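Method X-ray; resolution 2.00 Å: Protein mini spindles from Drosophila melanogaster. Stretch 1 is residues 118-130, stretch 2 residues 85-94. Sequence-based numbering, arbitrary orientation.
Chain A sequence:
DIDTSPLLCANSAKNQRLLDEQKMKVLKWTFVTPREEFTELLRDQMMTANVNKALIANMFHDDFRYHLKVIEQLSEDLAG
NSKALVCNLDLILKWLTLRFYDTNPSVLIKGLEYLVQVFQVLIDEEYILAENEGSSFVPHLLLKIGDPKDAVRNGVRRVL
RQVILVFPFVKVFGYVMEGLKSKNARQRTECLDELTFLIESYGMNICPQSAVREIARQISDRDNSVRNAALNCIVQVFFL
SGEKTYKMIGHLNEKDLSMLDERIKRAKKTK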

# COMPACT_ATOMS: atom_id res chain seq x y z
N VAL A 118 -11.63 7.96 3.01
CA VAL A 118 -12.22 6.61 2.96
C VAL A 118 -11.81 5.76 4.16
O VAL A 118 -12.67 5.17 4.82
CB VAL A 118 -11.82 5.86 1.68
CG1 VAL A 118 -12.15 4.37 1.78
CG2 VAL A 118 -12.52 6.48 0.47
N PHE A 119 -10.52 5.70 4.46
CA PHE A 119 -10.08 4.80 5.52
C PHE A 119 -10.49 5.32 6.90
O PHE A 119 -10.76 4.51 7.79
CB PHE A 119 -8.57 4.54 5.42
CG PHE A 119 -8.26 3.43 4.47
CD1 PHE A 119 -8.22 2.12 4.90
CD2 PHE A 119 -8.13 3.70 3.11
CE1 PHE A 119 -8.00 1.08 4.00
CE2 PHE A 119 -7.90 2.66 2.20
CZ PHE A 119 -7.84 1.35 2.65
N GLN A 120 -10.62 6.64 7.04
CA GLN A 120 -11.22 7.19 8.25
C GLN A 120 -12.67 6.70 8.45
O GLN A 120 -13.05 6.30 9.56
CB GLN A 120 -11.21 8.72 8.24
CG GLN A 120 -11.53 9.29 9.63
CD GLN A 120 -10.61 8.70 10.70
OE1 GLN A 120 -9.39 8.81 10.61
NE2 GLN A 120 -11.20 8.07 11.72
N VAL A 121 -13.46 6.70 7.39
CA VAL A 121 -14.81 6.12 7.44
C VAL A 121 -14.76 4.64 7.85
O VAL A 121 -15.52 4.20 8.73
CB VAL A 121 -15.55 6.27 6.10
CG1 VAL A 121 -16.83 5.41 6.06
CG2 VAL A 121 -15.89 7.72 5.87
N LEU A 122 -13.84 3.88 7.27
CA LEU A 122 -13.73 2.46 7.62
C LEU A 122 -13.36 2.27 9.10
O LEU A 122 -13.89 1.38 9.78
CB LEU A 122 -12.69 1.77 6.73
CG LEU A 122 -12.92 1.89 5.22
CD1 LEU A 122 -11.88 1.07 4.45
CD2 LEU A 122 -14.34 1.49 4.84
N ILE A 123 -12.45 3.10 9.59
CA ILE A 123 -12.06 3.05 10.99
C ILE A 123 -13.24 3.41 11.90
O ILE A 123 -13.52 2.71 12.88
CB ILE A 123 -10.87 3.97 11.27
CG1 ILE A 123 -9.65 3.45 10.49
CG2 ILE A 123 -10.61 4.07 12.79
CD1 ILE A 123 -8.51 4.44 10.37
N ASP A 124 -13.96 4.47 11.54
CA ASP A 124 -15.08 4.97 12.33
C ASP A 124 -16.23 3.96 12.37
O ASP A 124 -16.89 3.79 13.40
CB ASP A 124 -15.58 6.30 11.77
CG ASP A 124 -14.64 7.46 12.10
OD1 ASP A 124 -13.74 7.27 12.93
OD2 ASP A 124 -14.82 8.56 11.53
N GLU A 125 -16.43 3.27 11.25
CA GLU A 125 -17.47 2.26 11.14
C GLU A 125 -17.00 0.87 11.60
O GLU A 125 -17.76 -0.09 11.53
CB GLU A 125 -17.97 2.18 9.70
CG GLU A 125 -18.57 3.49 9.18
CD GLU A 125 -19.93 3.82 9.78
OE1 GLU A 125 -20.56 2.92 10.39
OE2 GLU A 125 -20.38 4.98 9.62
N GLU A 126 -15.76 0.78 12.06
CA GLU A 126 -15.16 -0.48 12.50
C GLU A 126 -15.23 -1.54 11.40
O GLU A 126 -15.44 -2.73 11.65
CB GLU A 126 -15.84 -0.99 13.79
CG GLU A 126 -15.83 0.04 14.90
CD GLU A 126 -16.28 -0.52 16.23
OE1 GLU A 126 -17.51 -0.57 16.46
OE2 GLU A 126 -15.41 -0.92 17.05
N TYR A 127 -15.03 -1.11 10.16
CA TYR A 127 -15.00 -2.07 9.06
C TYR A 127 -13.64 -2.76 9.04
O TYR A 127 -12.61 -2.15 9.33
CB TYR A 127 -15.29 -1.37 7.73
CG TYR A 127 -15.22 -2.29 6.51
CD1 TYR A 127 -16.26 -3.17 6.22
CD2 TYR A 127 -14.12 -2.26 5.66
CE1 TYR A 127 -16.20 -4.03 5.12
CE2 TYR A 127 -14.05 -3.09 4.54
CZ TYR A 127 -15.10 -3.98 4.28
OH TYR A 127 -15.03 -4.81 3.18
N ILE A 128 -13.67 -4.05 8.72
CA ILE A 128 -12.51 -4.91 8.58
C ILE A 128 -12.32 -5.25 7.10
O ILE A 128 -13.24 -5.81 6.51
CB ILE A 128 -12.73 -6.20 9.39
CG1 ILE A 128 -12.73 -5.88 10.87
CG2 ILE A 128 -11.67 -7.25 9.07
CD1 ILE A 128 -11.51 -5.16 11.28
N LEU A 129 -11.19 -4.91 6.49
CA LEU A 129 -10.99 -5.23 5.08
C LEU A 129 -11.06 -6.72 4.81
O LEU A 129 -10.48 -7.54 5.56
CB LEU A 129 -9.65 -4.72 4.53
CG LEU A 129 -9.24 -3.26 4.35
CD1 LEU A 129 -7.96 -3.20 3.50
CD2 LEU A 129 -10.33 -2.43 3.71
N ALA A 130 -11.76 -7.09 3.75
CA ALA A 130 -11.67 -8.45 3.24
C ALA A 130 -10.22 -8.74 2.85
O ALA A 130 -9.48 -7.82 2.47
CB ALA A 130 -12.59 -8.63 2.03
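Stretch 2, residues 85-94: LVCNLDLILK

Stretch 2 is helical at both ends: residues 85-87 finish one helix and 89-94 begin another. Asn88, right before helix 89-94, is the first residue to leave helical phi/psi (-115/16°). Asn88 N still bonds back to Leu85 O at 2.9 Å, and an i to i-4 series follows: Ile92 N to Asn88 O at 3.1 Å, Leu93 N to Leu89 O at 2.8 Å, Lys94 N to Asp90 O at 3.0 Å. The axis of helix 89-94 runs nearly antiparallel to helix 118-124, with a signed crossing angle of -152° and a closest approach of 13.1 Å. The backbones come closest through helix 85-87, at Leu122 CA to Val86 CA (7.8 Å) and Val118 CA to Leu85 CA (8.2 Å). Helix 118-124 ends in a Schellman motif, with Glu126 at positive phi (56°) and Tyr127 N bonded to Leu122 O at 2.8 Å; Tyr127 and Leu129 follow in loop.

No hydrogen bond crosses between the stretches, and the 407 Å² they bury rests on apolar packing. Leu89, with chi1/chi2 of 179°/61°, is the hub: its CD1 lies 3.8 Å from Val118 CG1, while its CD2 meets Leu122 CD1 at 3.7 Å, Leu129 CD2 at 3.7 Å and Tyr127 CE2 at 3.5 Å. Val118 CG1 also reaches Leu85 CD1 at 3.8 Å. Leu93 CD2 approaches Phe119 CE2 obliquely at 4.1 Å.

Val86 CG2 packs on Leu122 CD2 at 4.0 Å. One contact is CH-pi: Val86 CG1 sits 4.3 Å from the Tyr127 ring centroid, 26° off the normal, hence over the face.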

# COMPACT_ATOMS: atom_id res chain seq x y z
N LEU A 85 -20.30 3.53 -0.45
CA LEU A 85 -18.84 3.43 -0.59
C LEU A 85 -18.37 2.07 -0.09
O LEU A 85 -17.71 1.34 -0.82
CB LEU A 85 -18.12 4.57 0.16
CG LEU A 85 -16.60 4.69 -0.10
CD1 LEU A 85 -15.79 3.70 0.72
CD2 LEU A 85 -16.35 4.49 -1.57
N VAL A 86 -18.74 1.70 1.14
CA VAL A 86 -18.34 0.41 1.70
C VAL A 86 -18.79 -0.79 0.85
O VAL A 86 -18.03 -1.74 0.63
CB VAL A 86 -18.86 0.23 3.15
CG1 VAL A 86 -18.56 -1.18 3.66
CG2 VAL A 86 -18.22 1.29 4.06
N CYS A 87 -20.04 -0.76 0.40
CA CYS A 87 -20.57 -1.77 -0.52
C CYS A 87 -19.75 -1.90 -1.82
O CYS A 87 -19.71 -2.97 -2.44
CB CYS A 87 -22.04 -1.46 -0.85
SG CYS A 87 -23.15 -1.68 0.56
N ASN A 88 -19.12 -0.80 -2.24
CA ASN A 88 -18.35 -0.83 -3.48
C ASN A 88 -16.85 -0.61 -3.24
O ASN A 88 -16.10 -0.35 -4.17
CB ASN A 88 -18.90 0.22 -4.45
CG ASN A 88 -20.32 -0.10 -4.90
OD1 ASN A 88 -20.51 -0.77 -5.91
ND2 ASN A 88 -21.31 0.38 -4.16
N LEU A 89 -16.41 -0.76 -1.99
CA LEU A 89 -15.02 -0.44 -1.63
C LEU A 89 -13.99 -1.14 -2.51
O LEU A 89 -13.00 -0.52 -2.94
CB LEU A 89 -14.75 -0.81 -0.16
CG LEU A 89 -13.33 -0.55 0.35
CD1 LEU A 89 -12.94 0.95 0.27
CD2 LEU A 89 -13.14 -1.11 1.79
N ASP A 90 -14.21 -2.43 -2.74
CA ASP A 90 -13.26 -3.24 -3.50
C ASP A 90 -13.08 -2.70 -4.93
O ASP A 90 -11.95 -2.66 -5.45
CB ASP A 90 -13.71 -4.72 -3.50
CG ASP A 90 -15.09 -4.94 -4.16
OD1 ASP A 90 -16.05 -4.22 -3.81
OD2 ASP A 90 -15.20 -5.83 -5.04
N LEU A 91 -14.17 -2.26 -5.55
CA LEU A 91 -14.12 -1.67 -6.90
C LEU A 91 -13.35 -0.35 -6.89
O LEU A 91 -12.57 -0.06 -7.79
CB LEU A 91 -15.53 -1.44 -7.45
CG LEU A 91 -16.41 -2.70 -7.49
CD1 LEU A 91 -17.87 -2.35 -7.87
CD2 LEU A 91 -15.80 -3.65 -8.49
N ILE A 92 -13.62 0.47 -5.88
CA ILE A 92 -12.97 1.78 -5.80
C ILE A 92 -11.47 1.65 -5.51
O ILE A 92 -10.67 2.37 -6.11
CB ILE A 92 -13.62 2.67 -4.72
CG1 ILE A 92 -15.08 2.98 -5.09
CG2 ILE A 92 -12.86 3.97 -4.57
CD1 ILE A 92 -15.26 3.52 -6.49
N LEU A 93 -11.10 0.72 -4.63
CA LEU A 93 -9.69 0.46 -4.36
C LEU A 93 -9.01 -0.02 -5.64
O LEU A 93 -7.91 0.47 -5.96
CB LEU A 93 -9.50 -0.57 -3.22
CG LEU A 93 -9.95 -0.11 -1.82
CD1 LEU A 93 -9.80 -1.22 -0.79
CD2 LEU A 93 -9.18 1.18 -1.35
N LYS A 94 -9.65 -0.94 -6.36
CA LYS A 94 -9.10 -1.42 -7.64
C LYS A 94 -8.90 -0.30 -8.64
O LYS A 94 -7.87 -0.26 -9.33
CB LYS A 94 -10.00 -2.49 -8.27
CG LYS A 94 -9.90 -3.86 -7.62
CD LYS A 94 -10.91 -4.85 -8.23
CE LYS A 94 -10.70 -6.24 -7.62
NZ LYS A 94 -11.63 -7.25 -8.21